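Local structure of L-lysine 6-monooxygenase (Pseudomonas syringae pv. tomato, 5CQF) at residues A[55-58]-A[59-63]; A[98-101]-A[102-106]; A[172-176]-A[177-181]; A[296-299]-A[300-304]. The protein probably catalyses the FAD- and NADPH-dependent N-hydroxylation of the L-lysine side-chain amine, a step of siderophore biosynthesis. All coordinates share one frame; numbering follows the deposited sequence.

Contact 1: A[55-58]-A[59-63]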
loop_
_atom_site.group_PDB
_atom_site.type_symbol
_atom_site.label_atom_id
_atom_site.label_comp_id
_atom_site.label_asym_id
_atom_site.label_seq_id
_atom_site.Cartn_x
_atom_site.Cartn_y
_atom_site.Cartn_z
ATOM N N ASP A 55 6.641 36.461 -11.224
ATOM C CA ASP A 55 7.450 35.505 -10.480
ATOM C C ASP A 55 6.840 35.366 -9.094
ATOM O O ASP A 55 7.228 36.058 -8.152
ATOM C CB ASP A 55 8.887 36.052 -10.405
ATOM C CG ASP A 55 9.892 35.064 -9.839
ATOM O OD1 ASP A 55 9.533 33.909 -9.549
ATOM O OD2 ASP A 55 11.067 35.473 -9.698
ATOM N N THR A 56 5.860 34.482 -8.975
ATOM C CA THR A 56 5.138 34.325 -7.721
ATOM C C THR A 56 4.792 32.858 -7.471
ATOM O O THR A 56 4.607 32.081 -8.411
ATOM C CB THR A 56 3.866 35.209 -7.709
ATOM O OG1 THR A 56 4.234 36.571 -7.965
ATOM C CG2 THR A 56 3.145 35.149 -6.352
ATOM N N GLN A 57 4.739 32.490 -6.194
ATOM C CA GLN A 57 4.344 31.151 -5.780
ATOM C C GLN A 57 2.933 30.839 -6.277
ATOM O O GLN A 57 2.695 29.770 -6.812
ATOM C CB GLN A 57 4.423 31.020 -4.255
ATOM C CG GLN A 57 4.324 29.589 -3.737
ATOM C CD GLN A 57 4.310 29.485 -2.207
ATOM O OE1 GLN A 57 3.581 28.663 -1.642
ATOM N NE2 GLN A 57 5.122 30.308 -1.535
ATOM N N TRP A 58 2.004 31.779 -6.108
ATOM C CA TRP A 58 0.632 31.611 -6.597
ATOM C C TRP A 58 0.585 31.119 -8.049
ATOM O O TRP A 58 -0.150 30.174 -8.365
ATOM C CB TRP A 58 -0.172 32.919 -6.452
ATOM C CG TRP A 58 -1.638 32.793 -6.864
ATOM C CD1 TRP A 58 -2.199 33.193 -8.053
ATOM C CD2 TRP A 58 -2.710 32.217 -6.091
ATOM N NE1 TRP A 58 -3.546 32.900 -8.062
ATOM C CE2 TRP A 58 -3.884 32.304 -6.873
ATOM C CE3 TRP A 58 -2.789 31.641 -4.815
ATOM C CZ2 TRP A 58 -5.124 31.837 -6.419
ATOM C CZ3 TRP A 58 -4.021 31.175 -4.365
ATOM C CH2 TRP A 58 -5.171 31.277 -5.169
ATOM N N HIS A 59 1.366 31.757 -8.922
ATOM C CA HIS A 59 1.349 31.410 -10.339
ATOM C C HIS A 59 1.947 30.027 -10.622
ATOM O O HIS A 59 1.435 29.300 -11.471
ATOM C CB HIS A 59 2.074 32.452 -11.172
ATOM C CG HIS A 59 2.184 32.077 -12.616
ATOM N ND1 HIS A 59 1.118 32.156 -13.488
ATOM C CD2 HIS A 59 3.223 31.576 -13.332
ATOM C CE1 HIS A 59 1.503 31.745 -14.685
ATOM N NE2 HIS A 59 2.775 31.388 -14.616
ATOM N N ARG A 60 3.029 29.673 -9.932
ATOM C CA ARG A 60 3.661 28.364 -10.114
ATOM C C ARG A 60 2.711 27.229 -9.683
ATOM O O ARG A 60 2.594 26.204 -10.372
ATOM C CB ARG A 60 4.968 28.291 -9.325
ATOM C CG ARG A 60 6.035 29.294 -9.752
ATOM C CD ARG A 60 7.291 29.136 -8.910
ATOM N NE ARG A 60 8.019 30.393 -8.727
ATOM C CZ ARG A 60 8.268 30.992 -7.553
ATOM N NH1 ARG A 60 8.950 32.137 -7.532
ATOM N NH2 ARG A 60 7.856 30.471 -6.399
ATOM N N GLU A 61 2.026 27.434 -8.554
ATOM C CA GLU A 61 0.982 26.522 -8.067
ATOM C C GLU A 61 -0.225 26.448 -9.013
ATOM O O GLU A 61 -0.849 25.400 -9.165
ATOM C CB GLU A 61 0.524 26.920 -6.656
ATOM C CG GLU A 61 1.601 26.722 -5.598
ATOM C CD GLU A 61 1.074 26.758 -4.171
ATOM O OE1 GLU A 61 0.303 27.686 -3.839
ATOM O OE2 GLU A 61 1.444 25.855 -3.378
ATOM N N LEU A 62 -0.555 27.561 -9.648
ATOM C CA LEU A 62 -1.572 27.552 -10.692
ATOM C C LEU A 62 -1.161 26.614 -11.846
ATOM O O LEU A 62 -2.019 25.954 -12.428
ATOM C CB LEU A 62 -1.824 28.975 -11.214
ATOM C CG LEU A 62 -3.220 29.308 -11.754
ATOM C CD1 LEU A 62 -4.225 29.493 -10.623
ATOM C CD2 LEU A 62 -3.171 30.559 -12.619
ATOM N N LEU A 63 0.141 26.546 -12.148
ATOM C CA LEU A 63 0.659 25.745 -13.278
ATOM C C LEU A 63 0.629 24.226 -13.078
ATOM O O LEU A 63 0.673 23.470 -14.044
ATOM C CB LEU A 63 2.108 26.123 -13.580
ATOM C CG LEU A 63 2.382 27.549 -14.062
ATOM C CD1 LEU A 63 3.846 27.940 -13.823
ATOM C CD2 LEU A 63 2.001 27.689 -15.530
#

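Contact 2: A[98-101]-A[102-106]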
loop_
_atom_site.group_PDB
_atom_site.type_symbol
_atom_site.label_atom_id
_atom_site.label_comp_id
_atom_site.label_asym_id
_atom_site.label_seq_id
_atom_site.Cartn_x
_atom_site.Cartn_y
_atom_site.Cartn_z
ATOM N N ARG A 98 15.745 17.896 4.276
ATOM C CA ARG A 98 14.603 16.997 4.401
ATOM C C ARG A 98 14.790 15.640 3.745
ATOM O O ARG A 98 13.844 14.889 3.652
ATOM C CB ARG A 98 13.355 17.680 3.831
ATOM C CG ARG A 98 12.873 18.862 4.661
ATOM C CD ARG A 98 11.427 19.245 4.365
ATOM N NE ARG A 98 11.138 19.264 2.910
ATOM C CZ ARG A 98 11.138 20.332 2.126
ATOM N NH1 ARG A 98 11.400 21.542 2.581
ATOM N NH2 ARG A 98 10.879 20.182 0.860
HETATM N N MSE A 99 15.986 15.299 3.302
HETATM C CA MSE A 99 16.189 14.014 2.629
HETATM C C MSE A 99 15.761 12.826 3.415
HETATM O O MSE A 99 15.035 12.009 2.892
HETATM C CB MSE A 99 17.618 13.807 2.262
HETATM C CG MSE A 99 17.809 12.497 1.535
HETATM SE SE MSE A 99 19.536 12.540 0.552
HETATM C CE MSE A 99 19.081 13.973 -0.695
ATOM N N PHE A 100 16.158 12.715 4.683
ATOM C CA PHE A 100 15.728 11.582 5.461
ATOM C C PHE A 100 14.216 11.559 5.660
ATOM O O PHE A 100 13.575 10.538 5.416
ATOM C CB PHE A 100 16.410 11.472 6.817
ATOM C CG PHE A 100 15.977 10.243 7.561
ATOM C CD1 PHE A 100 16.561 9.027 7.285
ATOM C CD2 PHE A 100 14.904 10.276 8.408
ATOM C CE1 PHE A 100 16.152 7.879 7.910
ATOM C CE2 PHE A 100 14.464 9.124 9.049
ATOM C CZ PHE A 100 15.108 7.919 8.805
ATOM N N ASP A 101 13.627 12.658 6.103
ATOM C CA ASP A 101 12.203 12.625 6.389
ATOM C C ASP A 101 11.397 12.365 5.124
ATOM O O ASP A 101 10.376 11.694 5.156
ATOM C CB ASP A 101 11.761 13.905 7.085
ATOM C CG ASP A 101 12.325 14.013 8.489
ATOM O OD1 ASP A 101 12.739 12.971 9.042
ATOM O OD2 ASP A 101 12.361 15.126 9.045
ATOM N N PHE A 102 11.868 12.852 3.998
ATOM C CA PHE A 102 11.133 12.610 2.777
ATOM C C PHE A 102 10.974 11.108 2.516
ATOM O O PHE A 102 9.896 10.633 2.148
ATOM C CB PHE A 102 11.809 13.253 1.577
ATOM C CG PHE A 102 11.074 13.006 0.306
ATOM C CD1 PHE A 102 9.990 13.777 -0.021
ATOM C CD2 PHE A 102 11.420 11.955 -0.524
ATOM C CE1 PHE A 102 9.283 13.547 -1.194
ATOM C CE2 PHE A 102 10.708 11.695 -1.672
ATOM C CZ PHE A 102 9.636 12.490 -2.011
ATOM N N GLY A 103 12.050 10.369 2.726
ATOM C CA GLY A 103 12.035 8.940 2.558
ATOM C C GLY A 103 11.107 8.205 3.484
ATOM O O GLY A 103 10.570 7.167 3.120
ATOM N N LEU A 104 10.922 8.730 4.688
ATOM C CA LEU A 104 10.036 8.103 5.649
ATOM C C LEU A 104 8.588 8.319 5.294
ATOM O O LEU A 104 7.741 7.708 5.864
ATOM C CB LEU A 104 10.267 8.658 7.043
ATOM C CG LEU A 104 11.095 7.859 8.031
ATOM C CD1 LEU A 104 11.133 8.664 9.331
ATOM C CD2 LEU A 104 10.497 6.471 8.293
ATOM N N LEU A 105 8.277 9.214 4.386
ATOM C CA LEU A 105 6.875 9.494 4.127
ATOM C C LEU A 105 6.184 8.239 3.567
ATOM O O LEU A 105 5.050 7.935 3.917
ATOM C CB LEU A 105 6.721 10.656 3.150
ATOM C CG LEU A 105 6.949 12.092 3.618
ATOM C CD1 LEU A 105 7.029 13.043 2.440
ATOM C CD2 LEU A 105 5.832 12.524 4.531
ATOM N N GLY A 106 6.865 7.528 2.678
ATOM C CA GLY A 106 6.251 6.395 2.006
ATOM C C GLY A 106 5.190 6.745 0.963
ATOM O O GLY A 106 4.452 5.862 0.500
#

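Contact 3: A[172-176]-A[177-181]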
loop_
_atom_site.group_PDB
_atom_site.type_symbol
_atom_site.label_atom_id
_atom_site.label_comp_id
_atom_site.label_asym_id
_atom_site.label_seq_id
_atom_site.Cartn_x
_atom_site.Cartn_y
_atom_site.Cartn_z
ATOM N N PRO A 172 -7.461 27.335 -22.958
ATOM C CA PRO A 172 -8.657 26.598 -22.528
ATOM C C PRO A 172 -9.650 26.338 -23.669
ATOM O O PRO A 172 -9.941 27.235 -24.440
ATOM C CB PRO A 172 -9.319 27.533 -21.491
ATOM C CG PRO A 172 -8.293 28.532 -21.103
ATOM C CD PRO A 172 -7.237 28.565 -22.174
ATOM N N ARG A 173 -10.155 25.116 -23.755
ATOM C CA ARG A 173 -11.242 24.780 -24.652
ATOM C C ARG A 173 -12.543 25.246 -23.990
ATOM O O ARG A 173 -12.927 24.746 -22.929
ATOM C CB ARG A 173 -11.268 23.266 -24.888
ATOM C CG ARG A 173 -12.276 22.778 -25.930
ATOM C CD ARG A 173 -12.217 21.262 -26.128
ATOM N NE ARG A 173 -13.030 20.496 -25.170
ATOM C CZ ARG A 173 -14.365 20.359 -25.220
ATOM N NH1 ARG A 173 -14.997 19.626 -24.299
ATOM N NH2 ARG A 173 -15.086 20.961 -26.170
ATOM N N ILE A 174 -13.188 26.230 -24.607
ATOM C CA ILE A 174 -14.505 26.716 -24.202
ATOM C C ILE A 174 -15.481 26.481 -25.352
ATOM O O ILE A 174 -15.446 27.210 -26.353
ATOM C CB ILE A 174 -14.508 28.242 -23.954
ATOM C CG1 ILE A 174 -13.415 28.667 -22.955
ATOM C CG2 ILE A 174 -15.889 28.691 -23.498
ATOM C CD1 ILE A 174 -13.595 28.118 -21.554
ATOM N N PRO A 175 -16.367 25.482 -25.224
ATOM C CA PRO A 175 -17.349 25.325 -26.296
ATOM C C PRO A 175 -18.148 26.611 -26.495
ATOM O O PRO A 175 -18.384 27.335 -25.518
ATOM C CB PRO A 175 -18.255 24.198 -25.795
ATOM C CG PRO A 175 -17.441 23.459 -24.790
ATOM C CD PRO A 175 -16.523 24.474 -24.164
ATOM N N GLN A 176 -18.511 26.884 -27.752
ATOM C CA GLN A 176 -19.354 28.035 -28.146
ATOM C C GLN A 176 -20.539 28.318 -27.202
ATOM O O GLN A 176 -20.777 29.476 -26.842
ATOM C CB GLN A 176 -19.863 27.836 -29.591
ATOM C CG GLN A 176 -21.062 28.693 -30.016
ATOM C CD GLN A 176 -20.752 30.185 -30.108
ATOM O OE1 GLN A 176 -20.622 30.872 -29.092
ATOM N NE2 GLN A 176 -20.653 30.697 -31.337
ATOM N N ALA A 177 -21.265 27.271 -26.805
ATOM C CA ALA A 177 -22.425 27.421 -25.916
ATOM C C ALA A 177 -22.126 28.209 -24.623
ATOM O O ALA A 177 -23.038 28.793 -24.021
ATOM C CB ALA A 177 -22.996 26.049 -25.571
ATOM N N PHE A 178 -20.862 28.228 -24.200
ATOM C CA PHE A 178 -20.485 28.840 -22.927
ATOM C C PHE A 178 -19.788 30.199 -23.018
ATOM O O PHE A 178 -19.718 30.893 -22.018
ATOM C CB PHE A 178 -19.564 27.898 -22.150
ATOM C CG PHE A 178 -20.168 26.567 -21.841
ATOM C CD1 PHE A 178 -21.091 26.430 -20.826
ATOM C CD2 PHE A 178 -19.783 25.436 -22.544
ATOM C CE1 PHE A 178 -21.634 25.193 -20.532
ATOM C CE2 PHE A 178 -20.313 24.195 -22.247
ATOM C CZ PHE A 178 -21.240 24.073 -21.243
ATOM N N GLU A 179 -19.259 30.573 -24.180
ATOM C CA GLU A 179 -18.424 31.786 -24.282
ATOM C C GLU A 179 -19.063 33.058 -23.714
ATOM O O GLU A 179 -18.401 33.832 -23.019
ATOM C CB GLU A 179 -17.952 32.021 -25.719
ATOM C CG GLU A 179 -16.553 31.474 -25.938
ATOM C CD GLU A 179 -16.130 31.414 -27.399
ATOM O OE1 GLU A 179 -16.561 32.283 -28.207
ATOM O OE2 GLU A 179 -15.340 30.488 -27.725
ATOM N N ALA A 180 -20.344 33.266 -23.985
ATOM C CA ALA A 180 -21.036 34.463 -23.490
ATOM C C ALA A 180 -21.221 34.419 -21.980
ATOM O O ALA A 180 -21.465 35.455 -21.340
ATOM C CB ALA A 180 -22.386 34.624 -24.178
ATOM N N LEU A 181 -21.111 33.217 -21.412
ATOM C CA LEU A 181 -21.418 32.995 -20.003
ATOM C C LEU A 181 -20.203 33.083 -19.084
ATOM O O LEU A 181 -20.372 33.279 -17.877
ATOM C CB LEU A 181 -22.138 31.654 -19.830
ATOM C CG LEU A 181 -23.459 31.501 -20.590
ATOM C CD1 LEU A 181 -24.054 30.116 -20.382
ATOM C CD2 LEU A 181 -24.463 32.570 -20.173
#

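Contact 4: A[296-299]-A[300-304]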
loop_
_atom_site.group_PDB
_atom_site.type_symbol
_atom_site.label_atom_id
_atom_site.label_comp_id
_atom_site.label_asym_id
_atom_site.label_seq_id
_atom_site.Cartn_x
_atom_site.Cartn_y
_atom_site.Cartn_z
ATOM N N LEU A 296 -13.977 10.574 0.831
ATOM C CA LEU A 296 -14.689 11.679 1.428
ATOM C C LEU A 296 -16.181 11.587 1.186
ATOM O O LEU A 296 -16.977 11.844 2.080
ATOM C CB LEU A 296 -14.151 13.002 0.858
ATOM C CG LEU A 296 -14.799 14.317 1.350
ATOM C CD1 LEU A 296 -14.950 14.299 2.867
ATOM C CD2 LEU A 296 -13.962 15.515 0.912
ATOM N N ILE A 297 -16.565 11.255 -0.041
ATOM C CA ILE A 297 -17.962 11.065 -0.372
ATOM C C ILE A 297 -18.491 9.952 0.507
ATOM O O ILE A 297 -19.520 10.097 1.119
ATOM C CB ILE A 297 -18.154 10.677 -1.858
ATOM C CG1 ILE A 297 -17.661 11.788 -2.798
ATOM C CG2 ILE A 297 -19.609 10.341 -2.179
ATOM C CD1 ILE A 297 -18.330 13.126 -2.616
ATOM N N TYR A 298 -17.779 8.838 0.590
ATOM C CA TYR A 298 -18.227 7.703 1.408
ATOM C C TYR A 298 -18.445 8.096 2.876
ATOM O O TYR A 298 -19.453 7.749 3.451
ATOM C CB TYR A 298 -17.210 6.556 1.355
ATOM C CG TYR A 298 -17.656 5.338 2.115
ATOM C CD1 TYR A 298 -17.442 5.222 3.486
ATOM C CD2 TYR A 298 -18.280 4.293 1.464
ATOM C CE1 TYR A 298 -17.853 4.101 4.179
ATOM C CE2 TYR A 298 -18.708 3.163 2.156
ATOM C CZ TYR A 298 -18.487 3.062 3.518
ATOM O OH TYR A 298 -18.941 1.929 4.192
ATOM N N GLU A 299 -17.470 8.765 3.482
ATOM C CA GLU A 299 -17.598 9.226 4.875
ATOM C C GLU A 299 -18.813 10.130 5.040
ATOM O O GLU A 299 -19.631 9.908 5.924
ATOM C CB GLU A 299 -16.334 9.952 5.341
ATOM C CG GLU A 299 -15.134 9.041 5.534
ATOM C CD GLU A 299 -15.381 7.878 6.501
ATOM O OE1 GLU A 299 -15.707 8.121 7.678
ATOM O OE2 GLU A 299 -15.212 6.722 6.073
ATOM N N ASP A 300 -18.973 11.102 4.145
ATOM C CA ASP A 300 -20.182 11.923 4.102
ATOM C C ASP A 300 -21.476 11.119 4.151
ATOM O O ASP A 300 -22.424 11.517 4.817
ATOM C CB ASP A 300 -20.216 12.722 2.811
ATOM C CG ASP A 300 -19.719 14.129 2.964
ATOM O OD1 ASP A 300 -18.735 14.392 3.706
ATOM O OD2 ASP A 300 -20.332 14.965 2.279
ATOM N N SER A 301 -21.529 10.012 3.416
ATOM C CA SER A 301 -22.763 9.213 3.300
ATOM C C SER A 301 -23.107 8.459 4.570
ATOM O O SER A 301 -24.201 7.974 4.715
ATOM C CB SER A 301 -22.625 8.172 2.192
ATOM O OG SER A 301 -21.807 7.087 2.643
ATOM N N ILE A 302 -22.153 8.297 5.470
ATOM C CA ILE A 302 -22.432 7.609 6.722
ATOM C C ILE A 302 -23.432 8.424 7.530
ATOM O O ILE A 302 -24.319 7.863 8.130
ATOM C CB ILE A 302 -21.141 7.388 7.510
ATOM C CG1 ILE A 302 -20.247 6.414 6.747
ATOM C CG2 ILE A 302 -21.449 6.849 8.880
ATOM C CD1 ILE A 302 -18.794 6.451 7.187
ATOM N N ALA A 303 -23.274 9.742 7.510
ATOM C CA ALA A 303 -24.169 10.684 8.171
ATOM C C ALA A 303 -25.426 11.067 7.385
ATOM O O ALA A 303 -26.226 11.853 7.880
ATOM C CB ALA A 303 -23.401 11.959 8.511
ATOM N N GLY A 304 -25.591 10.539 6.174
ATOM C CA GLY A 304 -26.810 10.706 5.386
ATOM C C GLY A 304 -26.660 11.654 4.219
ATOM O O GLY A 304 -27.492 11.661 3.304
#

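Contact 1: A[55-58]-A[59-63]
Asp55, just ahead of helix 57-64, reaches Arg60 in its first turn. Its OD1 lies 2.7 Å from Arg60 NH1 in a salt bridge. NH1 meets OD1 on the syn side, 32° out of the carboxylate plane, whereas OD1 lies near the guanidinium plane; the two planes are 74° apart. Thr56, at the N-cap position, contributes its backbone: Thr56 O accepts from Arg60 N at 3.3 Å and more weakly from His59 N. Arg60 CG lies beside its backbone N and the chain bends at chi3 (-149°), which brings one face of the guanidinium back over Thr56 O and Gln57 N. Gln57 O receives Glu61 N at 3.0 Å, and the two side chains run alongside each other, Gln57 OE1 coming to 3.9 Å from Glu61 OE2 with the amide and carboxylate planes steeply inclined. Trp58 O takes Leu62 N at 2.9 Å, and Leu62 CD1 approaches the indole obliquely, 4.3 Å from Trp58 NE1. Beyond this turn, Arg60 packs on Leu118 and Glu61 OE2 bonds to His112 ND1 at helix 111-125, whereas Trp58 lies against Leu193, Thr194 and Gln197 of helix 192-198.

Contact 2: A[98-101]-A[102-106]
Phe100 and Leu104 meet one helical turn apart because the phenylalanine CG stands anti to the backbone N (chi1 -177°) while Leu104 takes an unusual chi1 of -101°, which carries its CD1 back to the ring. Leu104 CD1 comes to 3.4 Å from Phe100 CE2, a tight approach, and meets the ring obliquely. Leu104 CG also borders the same corner, 3.7 Å from Phe100 CE2.

The backbone beneath is a short helix, 99-105, that begins after Arg98 at the N-cap position. Arg98 O accepts from Phe102 N at 2.9 Å. The next bond, Gly103 N to Met99 O, is weak at 3.4 Å. Leu104 N is then shared: it donates to Phe100 O at 3.3 Å and weakly to Asp101 O, as the last turn tightens before Gly106 leaves the helix with positive phi. Phe102 CB rests 3.3 Å from Arg98 O.

The helix packs against helix 89-96 through Met99, present as selenomethionine, which lies on Ala90 and Lys94, and through Phe102, whose ring meets Phe89 edge-to-face and rests on Leu93. Arg98 NH2 forms a salt bridge with Glu113 of helix 111-125 and a hydrogen bond with Tyr92 OH of helix 89-96. Two other subunits also reach this helix: His72 of the second subunit meets the Phe102 ring edge-to-face, and helix 287-302 of the third subunit brings Phe294 against Asp101 and Leu104, and Tyr298 OH to Arg98 NE.

Contact 3: A[172-176]-A[177-181]
Pro175 O and Phe178 N, 2.9 Å apart, form the first bond of a short, weakly bonded helical turn that follows the extended run 172-175. The next bond repeats the i to i+3 spacing, with Glu179 N donating to Gln176 O at 3.3 Å. In both cases the donor stands above the carbonyl plane, by 40° and 62° respectively; neither lies on a lone pair, consistent with a weakly bonded helix. Within the second segment, Leu181 N continues the pattern to Phe178 O.

The Phe178 CG is anti to the carbonyl carbon (chi1 -59°), which turns the ring back toward the start of the turn and onto the prolyl ring. Pro175 CD lies 3.8 Å from Phe178 CD2, oblique to the ring, while Pro175 CG lies at the ring edge, in its plane. One residue earlier, the CG2 methyl of Ile174 reaches the CB of Phe178 at 4.0 Å. The buried Phe178 also packs on Leu186 of strand 186-188 and on Ile316 and Ile319 of strand 314-322, so the turn is anchored to both strands. Arg173 bonds through its backbone to Gly351 and Thr350. The same Ile174 methyl, CG2, crosses the aliphatic part of Glu179, meeting its CG at 3.8 Å.

Contact 4: A[296-299]-A[300-304]
Tyr298 O is gripped by three donors of the following turn. Ser301 OG gives the shortest bond, 2.6 Å, with the hydroxyl tilted 17° from the carbonyl plane; Ser301 N and Ile302 N add weak ones. The serine can reach back because its OG sits between its own N and carbonyl carbon (chi1 76°). Ser301 N also donates to Ile297 O at 3.1 Å, and Asp300 N to Leu296 O at 3.0 Å. Ile302 N binds Glu299 O at 3.0 Å from well above the carbonyl plane, as helix 287-302 tightens into a Schellman motif ended by Gly304 with positive phi.

Ile302 CD1 touches two side chains: it approaches the Tyr298 ring obliquely, 3.9 Å from CE1, and lies 3.5 Å from Glu299 OE1. Leu296 CD1 lies 3.9 Å from Asp300 OD1, and the leucine side chain also packs on helix 214-226.

The polar ends of Tyr298, Glu299 and Asp300 have partners outside the two segments. Glu299 pairs with Arg107 and Ser110 of the third subunit, Tyr298 OH with Glu113 of that subunit, and Asp300 OD2 with Arg307 and Arg305. The paired carboxylates are thus probably held ionised, and the helix end joins a charged subunit interface to the chain segment that follows it.

How the contacts relate
From the N terminus the four contacts follow in series; none nests in or crosses another, and each closes one local turn. Contact 1 starts helix 57-64, between helices 111-125 and 192-198. Contact 2 forms helix 99-105, its centre about 25 Å from that of contact 1. Contact 3 follows strand 163-166 of one parallel sheet and leads to strand 186-188 of the other; its centre lies about 44 Å from that of contact 2, and the two are on opposite sides of the chain's centre. Contact 4 ends helix 287-302 before strand 308-311. Contacts 2 and 4 are about 32 Å apart between centres within one chain, yet each touches the third subunit, and contact 2 of one chain faces contact 4 of another.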